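Local coordinates for protein inosine-uridine nucleoside N-ribohydrolase (Xanthomonas oryzae pv. oryzae, PDB 4KL0) that binds calcium and, as a member of the nucleoside hydrolase family, may cleave N-glycosidic bonds, although its own cellular role is not established, at residues A330-Q335 / P358-L363; T321-L326 / L363-L368; L58-V63 / G82-L87; A14-L19 / A49-A54; A134-L139 / L161-D166. All blocks are in the same frame, centred on the assembly; numbering follows the deposited sequence.

Contact 1: A330-Q335 / P358-L363; sequences ARLLFQ and PEKARL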
# COMPACT_ATOMS: atom_id res chain seq x y z
N ALA A 330 11.75 -2.54 8.76
CA ALA A 330 12.68 -2.30 7.65
C ALA A 330 14.00 -2.95 7.99
O ALA A 330 14.60 -3.61 7.15
CB ALA A 330 12.90 -0.85 7.43
N ARG A 331 14.45 -2.78 9.24
CA ARG A 331 15.79 -3.26 9.56
C ARG A 331 15.83 -4.78 9.56
O ARG A 331 16.88 -5.39 9.36
CB ARG A 331 16.31 -2.63 10.86
CG ARG A 331 16.55 -1.11 10.71
CD ARG A 331 17.00 -0.43 12.03
NE ARG A 331 17.07 1.04 11.92
CZ ARG A 331 16.57 1.89 12.83
NH1 ARG A 331 15.96 1.43 13.92
NH2 ARG A 331 16.68 3.21 12.64
N LEU A 332 14.69 -5.41 9.74
CA LEU A 332 14.58 -6.84 9.65
C LEU A 332 14.73 -7.35 8.20
O LEU A 332 15.27 -8.43 7.98
CB LEU A 332 13.20 -7.24 10.18
CG LEU A 332 13.03 -8.44 11.10
CD1 LEU A 332 13.93 -8.29 12.30
CD2 LEU A 332 11.55 -8.54 11.51
N LEU A 333 14.21 -6.59 7.22
CA LEU A 333 14.01 -7.17 5.90
C LEU A 333 14.83 -6.52 4.80
O LEU A 333 15.08 -7.16 3.76
CB LEU A 333 12.52 -7.08 5.50
CG LEU A 333 11.50 -7.70 6.46
CD1 LEU A 333 10.10 -7.39 5.91
CD2 LEU A 333 11.67 -9.21 6.61
N PHE A 334 15.18 -5.25 4.97
CA PHE A 334 15.68 -4.45 3.85
C PHE A 334 17.01 -3.76 4.11
O PHE A 334 17.38 -3.44 5.24
CB PHE A 334 14.69 -3.34 3.46
CG PHE A 334 13.28 -3.80 3.26
CD1 PHE A 334 12.92 -4.55 2.17
CD2 PHE A 334 12.27 -3.38 4.15
CE1 PHE A 334 11.61 -4.96 2.01
CE2 PHE A 334 10.95 -3.74 3.96
CZ PHE A 334 10.62 -4.55 2.92
N GLN A 335 17.72 -3.52 3.02
CA GLN A 335 18.93 -2.72 3.06
C GLN A 335 18.82 -1.71 1.91
O GLN A 335 19.38 -1.94 0.83
CB GLN A 335 20.11 -3.64 2.84
CG GLN A 335 21.46 -3.03 2.98
CD GLN A 335 22.56 -4.07 2.65
OE1 GLN A 335 22.55 -5.19 3.20
NE2 GLN A 335 23.47 -3.71 1.73
N PRO A 358 13.84 -12.22 1.78
CA PRO A 358 12.50 -12.40 1.22
C PRO A 358 11.67 -13.50 1.85
O PRO A 358 10.44 -13.34 1.87
CB PRO A 358 12.78 -12.68 -0.27
CG PRO A 358 14.14 -13.21 -0.29
CD PRO A 358 14.90 -12.63 0.84
N GLU A 359 12.26 -14.61 2.31
CA GLU A 359 11.40 -15.66 2.90
C GLU A 359 10.91 -15.19 4.26
O GLU A 359 9.78 -15.48 4.66
CB GLU A 359 12.06 -17.06 2.97
CG GLU A 359 11.19 -18.16 3.65
CD GLU A 359 9.73 -18.32 3.09
OE1 GLU A 359 8.80 -18.45 3.94
OE2 GLU A 359 9.51 -18.36 1.84
N LYS A 360 11.74 -14.40 4.95
CA LYS A 360 11.30 -13.80 6.19
C LYS A 360 10.21 -12.72 5.95
O LYS A 360 9.28 -12.61 6.73
CB LYS A 360 12.47 -13.21 6.98
CG LYS A 360 12.04 -12.57 8.31
CD LYS A 360 12.98 -12.88 9.42
CE LYS A 360 14.23 -12.07 9.39
NZ LYS A 360 15.15 -12.59 10.47
N ALA A 361 10.37 -11.93 4.91
CA ALA A 361 9.31 -10.98 4.53
C ALA A 361 7.99 -11.71 4.27
O ALA A 361 6.90 -11.27 4.72
CB ALA A 361 9.74 -10.14 3.31
N ARG A 362 8.04 -12.81 3.51
CA ARG A 362 6.83 -13.62 3.28
C ARG A 362 6.20 -14.11 4.59
O ARG A 362 4.98 -14.02 4.78
CB ARG A 362 7.16 -14.85 2.43
CG ARG A 362 7.47 -14.58 0.96
CD ARG A 362 7.57 -15.94 0.21
NE ARG A 362 8.13 -15.72 -1.13
CZ ARG A 362 9.41 -15.86 -1.44
NH1 ARG A 362 10.30 -16.25 -0.51
NH2 ARG A 362 9.81 -15.63 -2.70
N LEU A 363 7.04 -14.63 5.50
CA LEU A 363 6.58 -15.22 6.74
C LEU A 363 6.02 -14.13 7.69
O LEU A 363 4.96 -14.27 8.30
CB LEU A 363 7.76 -15.96 7.40
CG LEU A 363 7.48 -17.11 8.34
CD1 LEU A 363 6.68 -18.18 7.63
CD2 LEU A 363 8.84 -17.66 8.77

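Contact 2: T321-L326 / L363-L368; sequences TLLAAL and LLLSAL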
# COMPACT_ATOMS: atom_id res chain seq x y z
N THR A 321 5.67 -1.85 1.18
CA THR A 321 5.98 -0.41 1.32
C THR A 321 5.82 0.02 2.77
O THR A 321 6.66 0.73 3.31
CB THR A 321 5.08 0.41 0.38
OG1 THR A 321 5.34 -0.05 -0.96
CG2 THR A 321 5.38 1.88 0.45
N LEU A 322 4.72 -0.41 3.38
CA LEU A 322 4.52 -0.14 4.79
C LEU A 322 5.62 -0.76 5.67
O LEU A 322 6.15 -0.04 6.57
CB LEU A 322 3.11 -0.61 5.23
CG LEU A 322 2.89 -0.39 6.75
CD1 LEU A 322 2.92 1.09 7.04
CD2 LEU A 322 1.55 -0.95 7.17
N LEU A 323 6.01 -1.99 5.38
CA LEU A 323 7.10 -2.62 6.13
C LEU A 323 8.37 -1.81 5.94
O LEU A 323 9.17 -1.63 6.88
CB LEU A 323 7.28 -4.08 5.74
CG LEU A 323 6.10 -5.02 6.08
CD1 LEU A 323 6.47 -6.47 5.78
CD2 LEU A 323 5.71 -4.92 7.56
N ALA A 324 8.56 -1.27 4.74
CA ALA A 324 9.76 -0.45 4.49
C ALA A 324 9.75 0.91 5.19
O ALA A 324 10.82 1.53 5.34
CB ALA A 324 9.97 -0.30 2.93
N ALA A 325 8.56 1.38 5.63
CA ALA A 325 8.37 2.69 6.22
C ALA A 325 8.65 2.73 7.70
O ALA A 325 8.79 3.84 8.25
CB ALA A 325 6.89 3.14 6.00
N LEU A 326 8.63 1.57 8.35
CA LEU A 326 8.83 1.49 9.82
C LEU A 326 10.24 0.95 10.08
O LEU A 326 10.62 -0.10 9.53
CB LEU A 326 7.81 0.54 10.45
CG LEU A 326 6.33 0.76 10.12
CD1 LEU A 326 5.43 -0.38 10.62
CD2 LEU A 326 5.80 2.10 10.64
N LEU A 363 7.04 -14.63 5.50
CA LEU A 363 6.58 -15.22 6.74
C LEU A 363 6.02 -14.13 7.69
O LEU A 363 4.96 -14.27 8.30
CB LEU A 363 7.76 -15.96 7.40
CG LEU A 363 7.48 -17.11 8.34
CD1 LEU A 363 6.68 -18.18 7.63
CD2 LEU A 363 8.84 -17.66 8.77
N LEU A 364 6.72 -13.01 7.75
CA LEU A 364 6.22 -11.85 8.52
C LEU A 364 4.90 -11.27 8.00
O LEU A 364 3.98 -10.96 8.81
CB LEU A 364 7.29 -10.78 8.63
CG LEU A 364 6.87 -9.61 9.51
CD1 LEU A 364 6.68 -10.09 10.97
CD2 LEU A 364 7.90 -8.54 9.42
N LEU A 365 4.77 -11.13 6.68
CA LEU A 365 3.47 -10.70 6.13
C LEU A 365 2.37 -11.67 6.55
O LEU A 365 1.31 -11.23 7.01
CB LEU A 365 3.51 -10.60 4.59
CG LEU A 365 4.34 -9.41 4.09
CD1 LEU A 365 4.67 -9.61 2.59
CD2 LEU A 365 3.67 -8.03 4.27
N SER A 366 2.60 -13.00 6.44
CA SER A 366 1.57 -13.96 6.86
C SER A 366 1.27 -13.86 8.37
O SER A 366 0.10 -13.85 8.78
CB SER A 366 1.97 -15.40 6.43
OG SER A 366 0.98 -16.35 6.88
N ALA A 367 2.33 -13.78 9.18
CA ALA A 367 2.14 -13.63 10.65
C ALA A 367 1.32 -12.40 11.01
O ALA A 367 0.36 -12.51 11.80
CB ALA A 367 3.48 -13.63 11.37
N LEU A 368 1.66 -11.25 10.43
CA LEU A 368 0.94 -10.04 10.76
C LEU A 368 -0.53 -10.12 10.31
O LEU A 368 -1.40 -9.72 11.07
CB LEU A 368 1.65 -8.84 10.14
CG LEU A 368 3.07 -8.50 10.63
CD1 LEU A 368 3.72 -7.54 9.65
CD2 LEU A 368 3.04 -7.85 12.03

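Contact 3: L58-V63 / G82-L87; sequences LRLTDV and GVFDRL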
# COMPACT_ATOMS: atom_id res chain seq x y z
N LEU A 58 3.05 1.53 15.14
CA LEU A 58 2.47 2.68 14.47
C LEU A 58 1.10 2.95 15.04
O LEU A 58 0.51 2.10 15.74
CB LEU A 58 2.38 2.42 12.97
CG LEU A 58 1.45 1.31 12.46
CD1 LEU A 58 0.05 1.79 12.40
CD2 LEU A 58 1.84 0.86 11.04
N ARG A 59 0.59 4.12 14.72
CA ARG A 59 -0.81 4.40 15.00
C ARG A 59 -1.37 5.10 13.78
O ARG A 59 -0.82 6.15 13.34
CB ARG A 59 -1.01 5.16 16.32
CG ARG A 59 -2.46 5.52 16.54
CD ARG A 59 -2.66 6.32 17.83
NE ARG A 59 -2.19 7.67 17.63
CZ ARG A 59 -2.42 8.67 18.48
NH1 ARG A 59 -3.13 8.45 19.59
NH2 ARG A 59 -1.96 9.89 18.22
N LEU A 60 -2.36 4.46 13.15
CA LEU A 60 -2.86 4.94 11.83
C LEU A 60 -3.91 5.99 12.12
O LEU A 60 -5.06 5.64 12.46
CB LEU A 60 -3.42 3.77 11.01
CG LEU A 60 -3.90 4.05 9.61
CD1 LEU A 60 -2.78 4.72 8.81
CD2 LEU A 60 -4.37 2.72 9.00
N THR A 61 -3.55 7.27 11.98
CA THR A 61 -4.46 8.30 12.46
C THR A 61 -5.38 8.84 11.36
O THR A 61 -6.58 9.14 11.60
CB THR A 61 -3.67 9.43 13.14
OG1 THR A 61 -2.80 10.07 12.18
CG2 THR A 61 -2.80 8.86 14.28
N ASP A 62 -4.87 8.90 10.12
CA ASP A 62 -5.59 9.55 9.04
C ASP A 62 -5.29 8.82 7.75
O ASP A 62 -4.16 8.42 7.51
CB ASP A 62 -5.13 11.02 8.89
CG ASP A 62 -5.41 11.85 10.16
OD1 ASP A 62 -4.52 11.92 11.02
OD2 ASP A 62 -6.51 12.42 10.28
N VAL A 63 -6.31 8.65 6.96
CA VAL A 63 -6.17 8.03 5.65
C VAL A 63 -6.90 8.89 4.63
O VAL A 63 -8.07 9.24 4.81
CB VAL A 63 -6.79 6.62 5.72
CG1 VAL A 63 -6.75 5.95 4.38
CG2 VAL A 63 -6.04 5.77 6.73
N GLY A 82 -15.09 0.95 6.18
CA GLY A 82 -15.67 -0.36 6.46
C GLY A 82 -14.68 -1.44 6.89
O GLY A 82 -14.96 -2.26 7.78
N VAL A 83 -13.51 -1.46 6.25
CA VAL A 83 -12.47 -2.40 6.62
C VAL A 83 -11.84 -2.06 7.96
O VAL A 83 -11.72 -2.93 8.83
CB VAL A 83 -11.40 -2.50 5.52
CG1 VAL A 83 -10.16 -3.30 6.01
CG2 VAL A 83 -12.00 -3.13 4.24
N PHE A 84 -11.52 -0.78 8.19
CA PHE A 84 -11.00 -0.39 9.52
C PHE A 84 -11.98 -0.75 10.66
O PHE A 84 -11.54 -1.23 11.69
CB PHE A 84 -10.61 1.08 9.54
CG PHE A 84 -9.47 1.41 8.63
CD1 PHE A 84 -8.27 0.69 8.70
CD2 PHE A 84 -9.62 2.42 7.71
CE1 PHE A 84 -7.21 1.02 7.79
CE2 PHE A 84 -8.60 2.77 6.81
CZ PHE A 84 -7.40 2.07 6.89
N ASP A 85 -13.26 -0.55 10.41
CA ASP A 85 -14.30 -0.91 11.40
C ASP A 85 -14.25 -2.41 11.74
O ASP A 85 -14.26 -2.82 12.92
CB ASP A 85 -15.68 -0.57 10.85
CG ASP A 85 -15.98 0.93 10.82
OD1 ASP A 85 -15.26 1.76 11.45
OD2 ASP A 85 -16.98 1.25 10.14
N ARG A 86 -14.15 -3.25 10.71
CA ARG A 86 -14.09 -4.74 10.87
C ARG A 86 -12.76 -5.25 11.43
O ARG A 86 -12.63 -6.39 11.88
CB ARG A 86 -14.38 -5.38 9.53
CG ARG A 86 -15.82 -5.10 9.13
CD ARG A 86 -16.10 -5.55 7.70
NE ARG A 86 -17.52 -5.45 7.33
CZ ARG A 86 -18.15 -4.33 6.99
NH1 ARG A 86 -17.56 -3.15 7.04
NH2 ARG A 86 -19.43 -4.38 6.64
N LEU A 87 -11.73 -4.40 11.38
CA LEU A 87 -10.43 -4.71 11.99
C LEU A 87 -10.35 -4.11 13.39
O LEU A 87 -9.30 -4.14 14.00
CB LEU A 87 -9.29 -4.10 11.14
CG LEU A 87 -9.06 -4.67 9.74
CD1 LEU A 87 -8.00 -3.77 9.04
CD2 LEU A 87 -8.61 -6.15 9.80

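Contact 4: A14-L19 / A49-A54; sequences AVLREL and AKQLQA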
# COMPACT_ATOMS: atom_id res chain seq x y z
N ALA A 14 7.32 -17.44 15.68
CA ALA A 14 8.70 -17.01 15.92
C ALA A 14 9.13 -15.72 15.24
O ALA A 14 9.92 -14.92 15.77
CB ALA A 14 9.69 -18.13 15.54
N VAL A 15 8.63 -15.49 14.03
CA VAL A 15 9.05 -14.28 13.36
C VAL A 15 8.38 -13.05 13.99
O VAL A 15 8.96 -12.00 14.04
CB VAL A 15 8.83 -14.31 11.82
CG1 VAL A 15 7.41 -14.08 11.49
CG2 VAL A 15 9.64 -13.23 11.16
N LEU A 16 7.19 -13.25 14.54
CA LEU A 16 6.48 -12.15 15.16
C LEU A 16 7.08 -11.85 16.54
O LEU A 16 7.24 -10.69 16.92
CB LEU A 16 4.98 -12.44 15.23
CG LEU A 16 4.20 -11.35 15.94
CD1 LEU A 16 4.25 -10.02 15.17
CD2 LEU A 16 2.74 -11.85 16.07
N ARG A 17 7.48 -12.89 17.27
CA ARG A 17 8.26 -12.68 18.50
C ARG A 17 9.53 -11.88 18.23
O ARG A 17 9.90 -10.94 18.97
CB ARG A 17 8.63 -14.05 19.07
CG ARG A 17 9.30 -14.04 20.43
CD ARG A 17 9.40 -15.48 20.93
NE ARG A 17 8.08 -16.09 21.06
CZ ARG A 17 7.65 -17.15 20.36
NH1 ARG A 17 8.45 -17.78 19.49
NH2 ARG A 17 6.41 -17.60 20.55
N GLU A 18 10.24 -12.24 17.17
CA GLU A 18 11.45 -11.54 16.79
C GLU A 18 11.21 -10.07 16.44
O GLU A 18 11.98 -9.18 16.82
CB GLU A 18 12.15 -12.27 15.62
CG GLU A 18 13.41 -11.55 15.15
CD GLU A 18 14.03 -12.14 13.86
OE1 GLU A 18 13.44 -13.10 13.27
OE2 GLU A 18 15.12 -11.64 13.46
N LEU A 19 10.16 -9.79 15.67
CA LEU A 19 9.87 -8.40 15.37
C LEU A 19 9.58 -7.64 16.66
O LEU A 19 9.97 -6.47 16.82
CB LEU A 19 8.66 -8.29 14.44
CG LEU A 19 8.14 -6.87 14.25
CD1 LEU A 19 9.16 -5.90 13.60
CD2 LEU A 19 6.86 -6.90 13.45
N ALA A 49 -1.36 -3.35 9.02
CA ALA A 49 -1.28 -2.16 9.89
C ALA A 49 -2.03 -2.40 11.19
O ALA A 49 -1.60 -1.89 12.23
CB ALA A 49 -1.81 -0.91 9.21
N LYS A 50 -3.15 -3.11 11.15
CA LYS A 50 -3.86 -3.40 12.41
C LYS A 50 -2.96 -4.09 13.41
O LYS A 50 -2.94 -3.69 14.58
CB LYS A 50 -5.11 -4.25 12.16
CG LYS A 50 -5.66 -4.94 13.38
CD LYS A 50 -6.10 -3.94 14.44
CE LYS A 50 -6.56 -4.76 15.67
NZ LYS A 50 -7.39 -5.96 15.25
N GLN A 51 -2.20 -5.09 12.96
CA GLN A 51 -1.34 -5.81 13.88
C GLN A 51 -0.17 -4.94 14.30
O GLN A 51 0.27 -4.97 15.46
CB GLN A 51 -0.82 -7.12 13.27
CG GLN A 51 -0.03 -7.93 14.28
CD GLN A 51 -0.83 -8.39 15.46
OE1 GLN A 51 -2.08 -8.51 15.42
NE2 GLN A 51 -0.11 -8.66 16.54
N LEU A 52 0.38 -4.17 13.37
CA LEU A 52 1.47 -3.29 13.73
C LEU A 52 1.02 -2.24 14.75
O LEU A 52 1.81 -1.84 15.60
CB LEU A 52 2.10 -2.66 12.48
CG LEU A 52 2.83 -3.69 11.65
CD1 LEU A 52 2.98 -3.12 10.22
CD2 LEU A 52 4.23 -4.10 12.23
N GLN A 53 -0.23 -1.78 14.66
CA GLN A 53 -0.77 -0.85 15.65
C GLN A 53 -0.97 -1.58 16.97
O GLN A 53 -0.58 -1.06 18.04
CB GLN A 53 -2.10 -0.27 15.16
CG GLN A 53 -2.67 0.76 16.11
CD GLN A 53 -3.55 1.77 15.43
OE1 GLN A 53 -3.31 2.13 14.24
NE2 GLN A 53 -4.62 2.21 16.12
N ALA A 54 -1.60 -2.74 16.93
CA ALA A 54 -1.80 -3.51 18.17
C ALA A 54 -0.48 -3.76 18.89
O ALA A 54 -0.44 -3.77 20.14
CB ALA A 54 -2.50 -4.85 17.88

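Contact 5: A134-L139 / L161-D166; sequences AMCERL and LAEAGD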
# COMPACT_ATOMS: atom_id res chain seq x y z
N ALA A 134 -7.58 17.51 8.04
CA ALA A 134 -7.25 16.92 9.34
C ALA A 134 -5.77 16.60 9.48
O ALA A 134 -5.23 16.74 10.55
CB ALA A 134 -8.13 15.68 9.63
N MET A 135 -5.12 16.13 8.40
CA MET A 135 -3.68 15.87 8.44
C MET A 135 -2.93 17.16 8.76
O MET A 135 -1.92 17.13 9.49
CB MET A 135 -3.18 15.26 7.10
CG MET A 135 -3.68 13.81 6.88
SD MET A 135 -3.05 13.16 5.25
CE MET A 135 -3.51 11.35 5.46
N CYS A 136 -3.37 18.27 8.16
CA CYS A 136 -2.75 19.58 8.42
C CYS A 136 -2.84 19.92 9.92
O CYS A 136 -1.81 20.22 10.60
CB CYS A 136 -3.40 20.69 7.59
SG CYS A 136 -2.94 20.71 5.83
N GLU A 137 -4.07 19.87 10.44
CA GLU A 137 -4.30 20.15 11.87
C GLU A 137 -3.47 19.24 12.76
O GLU A 137 -2.96 19.67 13.80
CB GLU A 137 -5.78 19.98 12.21
CG GLU A 137 -6.70 20.89 11.41
CD GLU A 137 -8.14 20.83 11.92
OE1 GLU A 137 -8.34 20.47 13.11
OE2 GLU A 137 -9.08 21.13 11.14
N ARG A 138 -3.30 17.98 12.35
CA ARG A 138 -2.53 17.06 13.14
C ARG A 138 -1.01 17.33 13.09
O ARG A 138 -0.32 17.16 14.10
CB ARG A 138 -2.88 15.59 12.78
CG ARG A 138 -2.03 14.59 13.58
CD ARG A 138 -2.45 13.14 13.28
NE ARG A 138 -3.87 12.90 13.50
CZ ARG A 138 -4.36 12.61 14.70
NH1 ARG A 138 -3.53 12.55 15.75
NH2 ARG A 138 -5.67 12.37 14.86
N LEU A 139 -0.48 17.74 11.93
CA LEU A 139 0.94 18.08 11.85
C LEU A 139 1.21 19.25 12.82
O LEU A 139 2.27 19.33 13.44
CB LEU A 139 1.32 18.46 10.41
CG LEU A 139 1.38 17.26 9.46
CD1 LEU A 139 1.69 17.71 8.05
CD2 LEU A 139 2.43 16.25 9.95
N LEU A 161 1.90 18.59 1.24
CA LEU A 161 3.20 19.26 1.32
C LEU A 161 2.99 20.70 0.88
O LEU A 161 3.70 21.62 1.36
CB LEU A 161 4.25 18.59 0.45
CG LEU A 161 5.25 17.84 1.29
CD1 LEU A 161 4.50 16.73 2.08
CD2 LEU A 161 6.31 17.28 0.39
N ALA A 162 2.02 20.95 0.00
CA ALA A 162 1.86 22.33 -0.44
C ALA A 162 1.14 23.19 0.61
O ALA A 162 1.55 24.34 0.87
CB ALA A 162 1.14 22.41 -1.77
N GLU A 163 0.04 22.67 1.18
CA GLU A 163 -0.75 23.46 2.13
C GLU A 163 -0.05 23.58 3.47
O GLU A 163 -0.18 24.60 4.14
CB GLU A 163 -2.15 22.86 2.28
CG GLU A 163 -2.88 22.95 0.93
CD GLU A 163 -4.29 22.42 0.97
OE1 GLU A 163 -4.80 22.18 2.09
OE2 GLU A 163 -4.87 22.25 -0.14
N ALA A 164 0.75 22.58 3.83
CA ALA A 164 1.33 22.59 5.17
C ALA A 164 2.84 22.47 5.10
O ALA A 164 3.47 21.90 5.98
CB ALA A 164 0.74 21.47 5.99
N GLY A 165 3.42 23.03 4.03
CA GLY A 165 4.86 23.11 3.85
C GLY A 165 5.66 23.64 5.03
O GLY A 165 6.78 23.19 5.27
N ASP A 166 5.09 24.59 5.76
CA ASP A 166 5.73 25.07 6.99
C ASP A 166 5.84 23.91 8.02
O ASP A 166 6.89 23.71 8.67
CB ASP A 166 4.95 26.30 7.55
CG ASP A 166 3.41 26.06 7.67
OD1 ASP A 166 2.80 25.38 6.80
OD2 ASP A 166 2.78 26.56 8.65

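Contact 1: A330-Q335 / P358-L363
The last turn of helix 327-333 meets the first turns of helix 358-372, with Leu-333 fitted against Ala-361. Both methyls of Leu-333 rest on the alanine from one side: CD1 lies 3.8 Å from Ala-361 CB, and CD2 is 3.9 Å from the same atom. CD2 also reaches the backbone, 3.5 Å from Ala-361 N, which the small side chain at this position allows. A first torsion of -55° puts Leu-333 CG anti to its own carbonyl carbon and swings the branch toward the second helix. Leu-333 is the final helical residue; at Phe-334 the chain leaves helical geometry and runs on toward strand 337-338, an outermost strand of the Rossmann-like sheet. The Phe-334 ring turns back so that Leu-333 CB sits over the centre of one face, while its other neighbours include Leu-320 and Ala-324 of helix 317-325.

Lys-360 flanks the leucine with its aliphatic part. Its CG is 3.8 Å from Leu-333 CD2, then the chain bends at chi2 and chi3 and crosses Leu-332 at about a right angle, CE standing 4.2 Å from Leu-332 CG. Beyond that, NZ forms a salt bridge with Glu-18 of helix 10-20.

Contact 2: T321-L326 / L363-L368
Leu-323 of helix 317-325 reaches across to three leucines of helix 358-372 and is the one residue of 321-326 that touches 363-368. The two helix segments run nearly perpendicular, at 96°, and their axes come no closer than 12.2 Å, so it is the ends of long side chains that bridge the gap.

The tight part is the pair with Leu-365. Leu-323 CD1 stands 3.5 Å from Leu-365 CD2 and 4.0 Å from Leu-365 CG, the two side chains crossing obliquely. In both residues CG is anti to the carbonyl carbon (chi1 -65° in Leu-323 and -71° in Leu-365), and in Leu-365 this brings the end nearer to the partner helix than its CB direction alone would. The other methyl of Leu-323 is spent on the next turn: CD2 is 3.9 Å from Leu-368 CD1, and here the two side chains run antiparallel past one another. Packing is slacker toward Leu-364, whose CD2 comes only within 4.4 Å of Leu-323 CD1. Farther round helix 358-372, Leu-363 and Ser-366 are partly exposed; Leu-363 lies against Thr-11 and Glu-12, and Ser-366 OG is hydrogen-bonded to Glu-12.

Helix 317-325 also carries Asp-318, a calcium ligand whose side chain is about 9 Å from that of Leu-365. Around the leucine cluster, helix 41-54 packs on Leu-322, Leu-326 and Leu-368, helix 10-20 on Leu-364, and strand 172-178 on Thr-321 and Ala-325.

Contact 3: L58-V63 / G82-L87
Apolar contact alone joins Leu-60 and Val-63 of strand 58-65 to the Phe-84 ring on helix 70-86. Leu-60 CD2 comes 3.5 Å from Phe-84 CE1 and 3.7 Å from Phe-84 CZ, the leucine crossing the aromatic side chain at about a right angle. The Val-63 and Phe-84 side chains point at each other from their own backbones, Val-63 CG2 lying 3.9 Å from both CE2 and CZ of Phe-84. Both methyls meet the ring obliquely. With CG anti to its carbonyl carbon (chi1 -65°), Phe-84 sends the far end of the ring at the strand, which belongs to the beta-alpha-beta unit 58-65, 70-86, 93-96. Val-92 and Tyr-46 also touch the ring.

No hydrogen bond crosses between the segments; those involving side chains within them are local. Gly-82 O takes two from one residue: Arg-86 N at 3.2 Å, and Arg-86 NH1 at 2.8 Å from the other face of the carbonyl plane. On the strand, Thr-61 OG1 donates to Asp-62 OD1 over 2.8 Å, and the same oxygen forms a salt bridge with Arg-138 NE.

What joins these two segments is therefore van der Waals contact of one buried ring with two methyls, which sets no polar direction.

Contact 4: A14-L19 / A49-A54
Gln-51 NE2 is hydrogen-bonded to Asp-55 OD2 just past the end of its own helix, and it also touches helix 10-20, lying 4.3 Å from Leu-16 CD2. The bond to Asp-55 holds the amide end of Gln-51 while the methyl of Leu-16 rests beside it; Leu-16 leans on the Asp-55 side chain as well.

The apolar half of the contact lies one turn on along helix 10-20 and one residue on along helix 41-54, where Leu-19 CD2 and Leu-52 CD2 stand 4.0 Å apart. These two side chains cross at about a right angle and use different first torsions. In Leu-19 CG lies anti to the backbone N (170°); Leu-52 has CG anti to the carbonyl carbon at -69°, which bends its end toward the partner. With the closest CA pair, Leu-19 and Leu-52, 10.0 Å apart, the helices meet through these four side chains and not through their backbones.

Helix 358-372 borders this interface: its Leu-368 lies against both Gln-51 and Leu-52, and its Ala-371 also lies against Gln-51. Helix 327-333 contributes Thr-329 and Leu-332, which both pack on Leu-19. Leu-58 of strand 58-65 touches Leu-52 and Gln-53, so helix 41-54 lies between this strand and helix 10-20 at Leu-52.

Contact 5: A134-L139 / L161-D166
Cys-136 and Leu-139, one turn apart on helix 133-141, both turn toward Ala-164, the residue at the break between helix 155-163 and helix 165-171. These are surface helices of the Rossmann-like fold, beside the parallel strands 58-65 and 146-150.

The alanine methyl points at helix 133-141 and is met by two groups from directions roughly perpendicular to each other. Cys-136 SG comes from one, 3.8 Å from Ala-164 CB. Leu-139 CD1 comes from the other at a looser 4.4 Å. The first torsion of Cys-136, -75°, sets SG anti to the carbonyl carbon and beside the backbone N, which carries the sulfur toward the break. Glu-163 CB approaches SG from a different direction than the alanine methyl does, at 4.2 Å, while the glutamate carboxylate extends outward to a long, weak ion pair with Arg-133.

Leu-160 of helix 155-163 packs against Cys-136 and Leu-139, and Leu-167 and Val-168 of the following helix also pack on Leu-139, so the leucine touches residues on both helices as well as the break between them. Ala-164 itself is the first residue to leave helical geometry after helix 155-163. Its side chain, a single methyl, lets the two backbones come close at this point, with CA of Cys-136 and CA of Ala-164 6.0 Å apart.

Contacts 1, 2 and 4 form one connected helical cluster: their centres lie 8 to 13 Å apart, and helix 358-372 serves both contact 1 and contact 2. Along the chain contact 1 is nested inside the loop closed by contact 2, while contacts 4, 3 and 5 close earlier, in that order. Contact 3, about 16 Å between centres from contacts 2 and 4, ties the sheet to another helix and meets contact 4 through Gln-53 OE1 and Leu-60 N. Contact 5 is the outlier, 20 Å or more from the rest between centres, linked through Arg-138 to contact 3. The late helices thus fold back onto the early ones, and one of them, helix 317-325, carries the calcium ligand Asp-318.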